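Local coordinates for protein DR2417 (Deinococcus radiodurans, PDB 4XWW) that probably degrades and matures RNA as a metal-dependent 5'-3' exoribonuclease, possibly with endonuclease activity, and works as a homodimer, at residues H408-N411 against H412-A416; D470-N473 against L474-G478. All coordinates share one frame; numbering follows the deposited sequence.

Overall arrangement
Neither contact closes a long loop: each is a pair of neighbouring helical turns, and they follow one another along the chain without nesting or crossing. Contact 1 comes first, within helix 406-417, the crossover between strands 398-402 and 425-426 of the seven-stranded sheet beside the zinc site. The chain then runs through strands 433-438 and 441-447 of the eight-stranded sheet before helix 465-477 carries contact 2, near Asp-456 of the manganese site, and runs on into strand 479-485. The centres of contact 1 and contact 2 lie about 38 Å apart and their nearest atoms about 23 Å, with no touch between them. Both, however, meet the second subunit, so each helix contributes to the dimer as well as to its own chain.

Contact 1: residues H408-N411 against H412-A416; sequences HQIN and HAKLA
His-412, whose CB rests 3.4 Å from Gln-409 O and 3.5 Å from His-408 O one turn back, sets its imidazole edge-to-face with the ring of Phe-399. CG of His-412 stands anti to its own backbone N (chi1 -159°), which carries the ring off the preceding turn toward Leu-387 and Leu-391 of helix 384-394; a hydrogen bond between ND1 and Ser-210 OG fixes its rotation. The ring of His-408 leads away from the following turn, packs on an uracil base of the bound RNA, and is tied through ND1 to the backbone N of Glu-405. Two amides complete the flat groups: Gln-409 uses NE2 on the carbonyls of Pro-401 and Ala-429, while Asn-411 shares its ND2 between Arg-407 O and Tyr-362 OH of the second subunit.

On another side of the helix Ile-410 and Lys-414 run alongside each other. CG2 of Ile-410 meets CE of Lys-414 at 3.8 Å, and Lys-414 CG comes within 3.3 Å of Ile-410 O. Ile-410 O also accepts Lys-414 N at 3.0 Å, and the bond from Leu-415 N to Asn-411 O is equally long, with an N-H...O angle of 160°.

Such i to i+4 bonding is the signature of an alpha-helix, here the crossover helix of a beta-alpha-beta unit. One flank is built into the metallo-beta-lactamase core near Asp-209, the predicted proton donor, and another reaches the dimer partner.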
ATOM      1  N   HIS A 408       0.292  17.960  -0.601  1.00 19.14           N
ATOM      2  CA  HIS A 408       0.653  18.495  -1.905  1.00 19.80           C
ATOM      3  C   HIS A 408       0.294  19.966  -2.033  1.00 16.73           C
ATOM      4  O   HIS A 408       1.089  20.780  -2.501  1.00 17.03           O
ATOM      5  CB  HIS A 408      -0.052  17.694  -3.002  1.00 18.61           C
ATOM      6  CG  HIS A 408       0.203  16.226  -2.886  1.00 19.10           C
ATOM      7  ND1 HIS A 408      -0.821  15.306  -2.807  1.00 25.03           N
ATOM      8  CD2 HIS A 408       1.354  15.532  -2.776  1.00 19.45           C
ATOM      9  CE1 HIS A 408      -0.301  14.096  -2.684  1.00 32.44           C
ATOM     10  NE2 HIS A 408       1.012  14.198  -2.652  1.00 23.09           N
ATOM     11  N   GLN A 409      -0.921  20.292  -1.627  1.00 18.35           N
ATOM     12  CA  GLN A 409      -1.384  21.681  -1.688  1.00 18.12           C
ATOM     13  C   GLN A 409      -0.523  22.619  -0.862  1.00 19.05           C
ATOM     14  O   GLN A 409      -0.183  23.723  -1.298  1.00 16.24           O
ATOM     15  CB  GLN A 409      -2.809  21.780  -1.185  1.00 22.17           C
ATOM     16  CG  GLN A 409      -3.881  21.180  -2.079  1.00 20.15           C
ATOM     17  CD  GLN A 409      -5.215  21.180  -1.353  1.00 24.56           C
ATOM     18  OE1 GLN A 409      -5.399  20.461  -0.362  1.00 21.34           O
ATOM     19  NE2 GLN A 409      -6.129  22.012  -1.807  1.00 23.39           N
ATOM     20  N   ILE A 410      -0.180  22.175   0.349  1.00 21.71           N
ATOM     21  CA  ILE A 410       0.542  23.038   1.281  1.00 18.33           C
ATOM     22  C   ILE A 410       1.977  23.222   0.793  1.00 19.73           C
ATOM     23  O   ILE A 410       2.544  24.319   0.867  1.00 20.30           O
ATOM     24  CB  ILE A 410       0.479  22.463   2.711  1.00 22.93           C
ATOM     25  CG1 ILE A 410      -0.949  22.617   3.241  1.00 25.21           C
ATOM     26  CG2 ILE A 410       1.477  23.161   3.618  1.00 18.86           C
ATOM     27  CD1 ILE A 410      -1.201  21.930   4.571  1.00 22.04           C
ATOM     28  N   ASN A 411       2.550  22.167   0.230  1.00 20.79           N
ATOM     29  CA  ASN A 411       3.879  22.299  -0.343  1.00 22.75           C
ATOM     30  C   ASN A 411       3.911  23.169  -1.592  1.00 20.43           C
ATOM     31  O   ASN A 411       4.898  23.845  -1.839  1.00 20.53           O
ATOM     32  CB  ASN A 411       4.475  20.925  -0.617  1.00 22.21           C
ATOM     33  CG  ASN A 411       5.135  20.374   0.602  1.00 28.83           C
ATOM     34  OD1 ASN A 411       6.200  20.847   0.992  1.00 32.53           O
ATOM     35  ND2 ASN A 411       4.483  19.424   1.262  1.00 19.79           N
ATOM     36  N   HIS A 412       2.821  23.183  -2.359  1.00 18.77           N
ATOM     37  CA  HIS A 412       2.711  24.065  -3.520  1.00 19.37           C
ATOM     38  C   HIS A 412       2.665  25.523  -3.034  1.00 21.99           C
ATOM     39  O   HIS A 412       3.286  26.417  -3.613  1.00 19.24           O
ATOM     40  CB  HIS A 412       1.456  23.705  -4.324  1.00 17.16           C
ATOM     41  CG  HIS A 412       1.475  24.155  -5.756  1.00 16.28           C
ATOM     42  ND1 HIS A 412       0.498  23.773  -6.655  1.00 20.80           N
ATOM     43  CD2 HIS A 412       2.318  24.968  -6.440  1.00 18.39           C
ATOM     44  CE1 HIS A 412       0.744  24.323  -7.833  1.00 17.99           C
ATOM     45  NE2 HIS A 412       1.838  25.056  -7.733  1.00 18.48           N
ATOM     46  N   ALA A 413       1.930  25.746  -1.945  1.00 22.88           N
ATOM     47  CA  ALA A 413       1.820  27.077  -1.357  1.00 22.50           C
ATOM     48  C   ALA A 413       3.190  27.561  -0.877  1.00 22.41           C
ATOM     49  O   ALA A 413       3.561  28.715  -1.075  1.00 22.26           O
ATOM     50  CB  ALA A 413       0.805  27.063  -0.202  1.00 19.68           C
ATOM     51  N   LYS A 414       3.942  26.669  -0.241  1.00 22.70           N
ATOM     52  CA  LYS A 414       5.275  27.014   0.256  1.00 23.63           C
ATOM     53  C   LYS A 414       6.245  27.333  -0.875  1.00 18.88           C
ATOM     54  O   LYS A 414       7.047  28.266  -0.766  1.00 21.09           O
ATOM     55  CB  LYS A 414       5.841  25.868   1.097  1.00 22.64           C
ATOM     56  CG  LYS A 414       5.147  25.690   2.450  1.00 32.10           C
ATOM     57  CD  LYS A 414       5.831  24.598   3.272  1.00 38.31           C
ATOM     58  CE  LYS A 414       5.013  24.227   4.501  1.00 35.06           C
ATOM     59  NZ  LYS A 414       4.794  25.390   5.399  1.00 43.02           N
ATOM     60  N   LEU A 415       6.159  26.565  -1.958  1.00 16.36           N
ATOM     61  CA  LEU A 415       6.956  26.845  -3.153  1.00 18.86           C
ATOM     62  C   LEU A 415       6.690  28.276  -3.650  1.00 19.82           C
ATOM     63  O   LEU A 415       7.608  29.019  -3.994  1.00 23.13           O
ATOM     64  CB  LEU A 415       6.638  25.839  -4.261  1.00 18.07           C
ATOM     65  CG  LEU A 415       7.374  26.054  -5.581  1.00 21.03           C
ATOM     66  CD1 LEU A 415       8.876  25.896  -5.399  1.00 27.12           C
ATOM     67  CD2 LEU A 415       6.861  25.067  -6.633  1.00 18.07           C
ATOM     68  N   ALA A 416       5.423  28.665  -3.663  1.00 19.34           N
ATOM     69  CA  ALA A 416       5.052  29.986  -4.146  1.00 23.10           C
ATOM     70  C   ALA A 416       5.714  31.082  -3.304  1.00 23.15           C
ATOM     71  O   ALA A 416       6.129  32.110  -3.825  1.00 25.48           O
ATOM     72  CB  ALA A 416       3.530  30.143  -4.146  1.00 25.59           C
TER

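Contact 2: residues D470-N473 against L474-G478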
ATOM      1  N   ASP A 470     -19.035  -2.136   8.607  1.00 46.92           N
ATOM      2  CA  ASP A 470     -19.428  -3.517   8.814  1.00 49.23           C
ATOM      3  C   ASP A 470     -18.509  -4.438   8.014  1.00 47.18           C
ATOM      4  O   ASP A 470     -18.043  -5.450   8.533  1.00 44.24           O
ATOM      5  CB  ASP A 470     -20.895  -3.733   8.422  1.00 55.17           C
ATOM      6  CG  ASP A 470     -21.868  -3.033   9.368  1.00 65.77           C
ATOM      7  OD1 ASP A 470     -21.431  -2.551  10.435  1.00 71.82           O
ATOM      8  OD2 ASP A 470     -23.074  -2.975   9.051  1.00 64.68           O
ATOM      9  N   ARG A 471     -18.232  -4.076   6.761  1.00 38.56           N
ATOM     10  CA  ARG A 471     -17.305  -4.852   5.928  1.00 38.89           C
ATOM     11  C   ARG A 471     -15.921  -4.982   6.576  1.00 37.69           C
ATOM     12  O   ARG A 471     -15.324  -6.069   6.553  1.00 39.03           O
ATOM     13  CB  ARG A 471     -17.178  -4.230   4.527  1.00 39.31           C
ATOM     14  CG  ARG A 471     -18.384  -4.508   3.623  1.00 34.60           C
ATOM     15  CD  ARG A 471     -18.240  -3.884   2.236  1.00 33.72           C
ATOM     16  NE  ARG A 471     -19.479  -4.032   1.470  1.00 35.40           N
ATOM     17  CZ  ARG A 471     -19.685  -3.525   0.259  1.00 38.55           C
ATOM     18  NH1 ARG A 471     -18.731  -2.831  -0.347  1.00 35.39           N
ATOM     19  NH2 ARG A 471     -20.852  -3.719  -0.346  1.00 37.67           N
ATOM     20  N   VAL A 472     -15.423  -3.899   7.173  1.00 32.32           N
ATOM     21  CA  VAL A 472     -14.111  -3.935   7.814  1.00 37.76           C
ATOM     22  C   VAL A 472     -14.119  -4.938   8.951  1.00 45.64           C
ATOM     23  O   VAL A 472     -13.271  -5.832   9.023  1.00 39.02           O
ATOM     24  CB  VAL A 472     -13.678  -2.564   8.369  1.00 40.36           C
ATOM     25  CG1 VAL A 472     -12.291  -2.673   9.003  1.00 42.90           C
ATOM     26  CG2 VAL A 472     -13.681  -1.505   7.273  1.00 43.72           C
ATOM     27  N   ASN A 473     -15.096  -4.786   9.835  1.00 46.87           N
ATOM     28  CA  ASN A 473     -15.223  -5.662  10.987  1.00 43.19           C
ATOM     29  C   ASN A 473     -15.299  -7.121  10.567  1.00 50.02           C
ATOM     30  O   ASN A 473     -14.622  -7.969  11.141  1.00 44.89           O
ATOM     31  CB  ASN A 473     -16.443  -5.271  11.814  1.00 43.98           C
ATOM     32  CG  ASN A 473     -16.208  -4.015  12.618  1.00 51.75           C
ATOM     33  OD1 ASN A 473     -15.091  -3.758  13.066  1.00 54.91           O
ATOM     34  ND2 ASN A 473     -17.255  -3.217  12.800  1.00 57.70           N
ATOM     35  N   LEU A 474     -16.091  -7.409   9.540  1.00 45.49           N
ATOM     36  CA  LEU A 474     -16.173  -8.769   9.024  1.00 42.26           C
ATOM     37  C   LEU A 474     -14.825  -9.244   8.482  1.00 47.67           C
ATOM     38  O   LEU A 474     -14.418 -10.376   8.728  1.00 48.84           O
ATOM     39  CB  LEU A 474     -17.235  -8.866   7.934  1.00 45.06           C
ATOM     40  CG  LEU A 474     -18.655  -8.595   8.429  1.00 44.46           C
ATOM     41  CD1 LEU A 474     -19.673  -8.684   7.295  1.00 42.28           C
ATOM     42  CD2 LEU A 474     -18.996  -9.567   9.545  1.00 47.81           C
ATOM     43  N   SER A 475     -14.139  -8.371   7.747  1.00 44.83           N
ATOM     44  CA  SER A 475     -12.855  -8.714   7.143  1.00 47.40           C
ATOM     45  C   SER A 475     -11.819  -9.096   8.184  1.00 47.86           C
ATOM     46  O   SER A 475     -10.969  -9.951   7.949  1.00 51.06           O
ATOM     47  CB  SER A 475     -12.319  -7.547   6.328  1.00 43.86           C
ATOM     48  OG  SER A 475     -11.849  -6.513   7.175  1.00 53.12           O
ATOM     49  N   GLN A 476     -11.890  -8.431   9.331  1.00 42.41           N
ATOM     50  CA  GLN A 476     -10.899  -8.596  10.374  1.00 41.80           C
ATOM     51  C   GLN A 476     -11.194  -9.779  11.282  1.00 47.00           C
ATOM     52  O   GLN A 476     -10.343 -10.647  11.498  1.00 42.02           O
ATOM     53  CB  GLN A 476     -10.821  -7.327  11.215  1.00 43.76           C
ATOM     54  CG  GLN A 476     -10.486  -6.098  10.415  1.00 49.88           C
ATOM     55  CD  GLN A 476      -9.079  -6.162   9.883  1.00 61.69           C
ATOM     56  OE1 GLN A 476      -8.853  -6.459   8.709  1.00 64.47           O
ATOM     57  NE2 GLN A 476      -8.114  -5.918  10.756  1.00 64.47           N
ATOM     58  N   GLU A 477     -12.404  -9.798  11.825  1.00 41.46           N
ATOM     59  CA  GLU A 477     -12.709 -10.683  12.939  1.00 47.35           C
ATOM     60  C   GLU A 477     -13.581 -11.869  12.548  1.00 49.26           C
ATOM     61  O   GLU A 477     -13.779 -12.783  13.350  1.00 51.71           O
ATOM     62  CB  GLU A 477     -13.383  -9.885  14.057  1.00 43.57           C
ATOM     63  CG  GLU A 477     -12.536  -8.736  14.595  1.00 50.47           C
ATOM     64  CD  GLU A 477     -11.383  -9.206  15.468  1.00 53.41           C
ATOM     65  OE1 GLU A 477     -11.353 -10.403  15.820  1.00 49.17           O
ATOM     66  OE2 GLU A 477     -10.510  -8.376  15.805  1.00 55.64           O
ATOM     67  N   GLY A 478     -14.090 -11.863  11.319  1.00 43.91           N
ATOM     68  CA  GLY A 478     -15.018 -12.898  10.890  1.00 47.24           C
ATOM     69  C   GLY A 478     -16.308 -12.745  11.676  1.00 53.38           C
ATOM     70  O   GLY A 478     -16.496 -11.739  12.357  1.00 55.36           O
TER
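Ser-475 and Val-472 meet in the last turns of an alpha-helix that ends at Glu-477, after which Gly-478, with positive phi, leaves helical geometry. The i to i+4 bonds continue to the end: Leu-474 N gives to Asp-470 O at 2.9 Å with an N-H...O angle of 167°, and Ser-475 N gives to Arg-471 O. Val-472 O accepts Gln-476 N at 3.0 Å, and Asn-473 O takes Glu-477 N, with a weak second bond from Gln-476 N. The last of the series satisfies Leu-474 O with Gly-478 N.

The guanidinium group of Arg-471 is held by three partners: Asp-456 OD2 of the manganese site in a salt bridge from NH2, Met-58 O through NH1, and Gly-498 O of the second subunit through NE. Glu-477 OE1 accepts the backbone N-H of Asn-550. Leu-474 and Ser-475 each pack against their own counterparts across the dimer interface.

Val-472 and Gln-476 run next to each other along the helix, CG1 of Val-472 being 4.1 Å from CG of Gln-476. Ser-475 OG sits between its own backbone N and carbonyl carbon (chi1 73°), which points it back at Val-472 O; the hydrogen bond from Ser-475 OG to Val-472 O is modelled at 2.4 Å, so short that its exact length is doubtful.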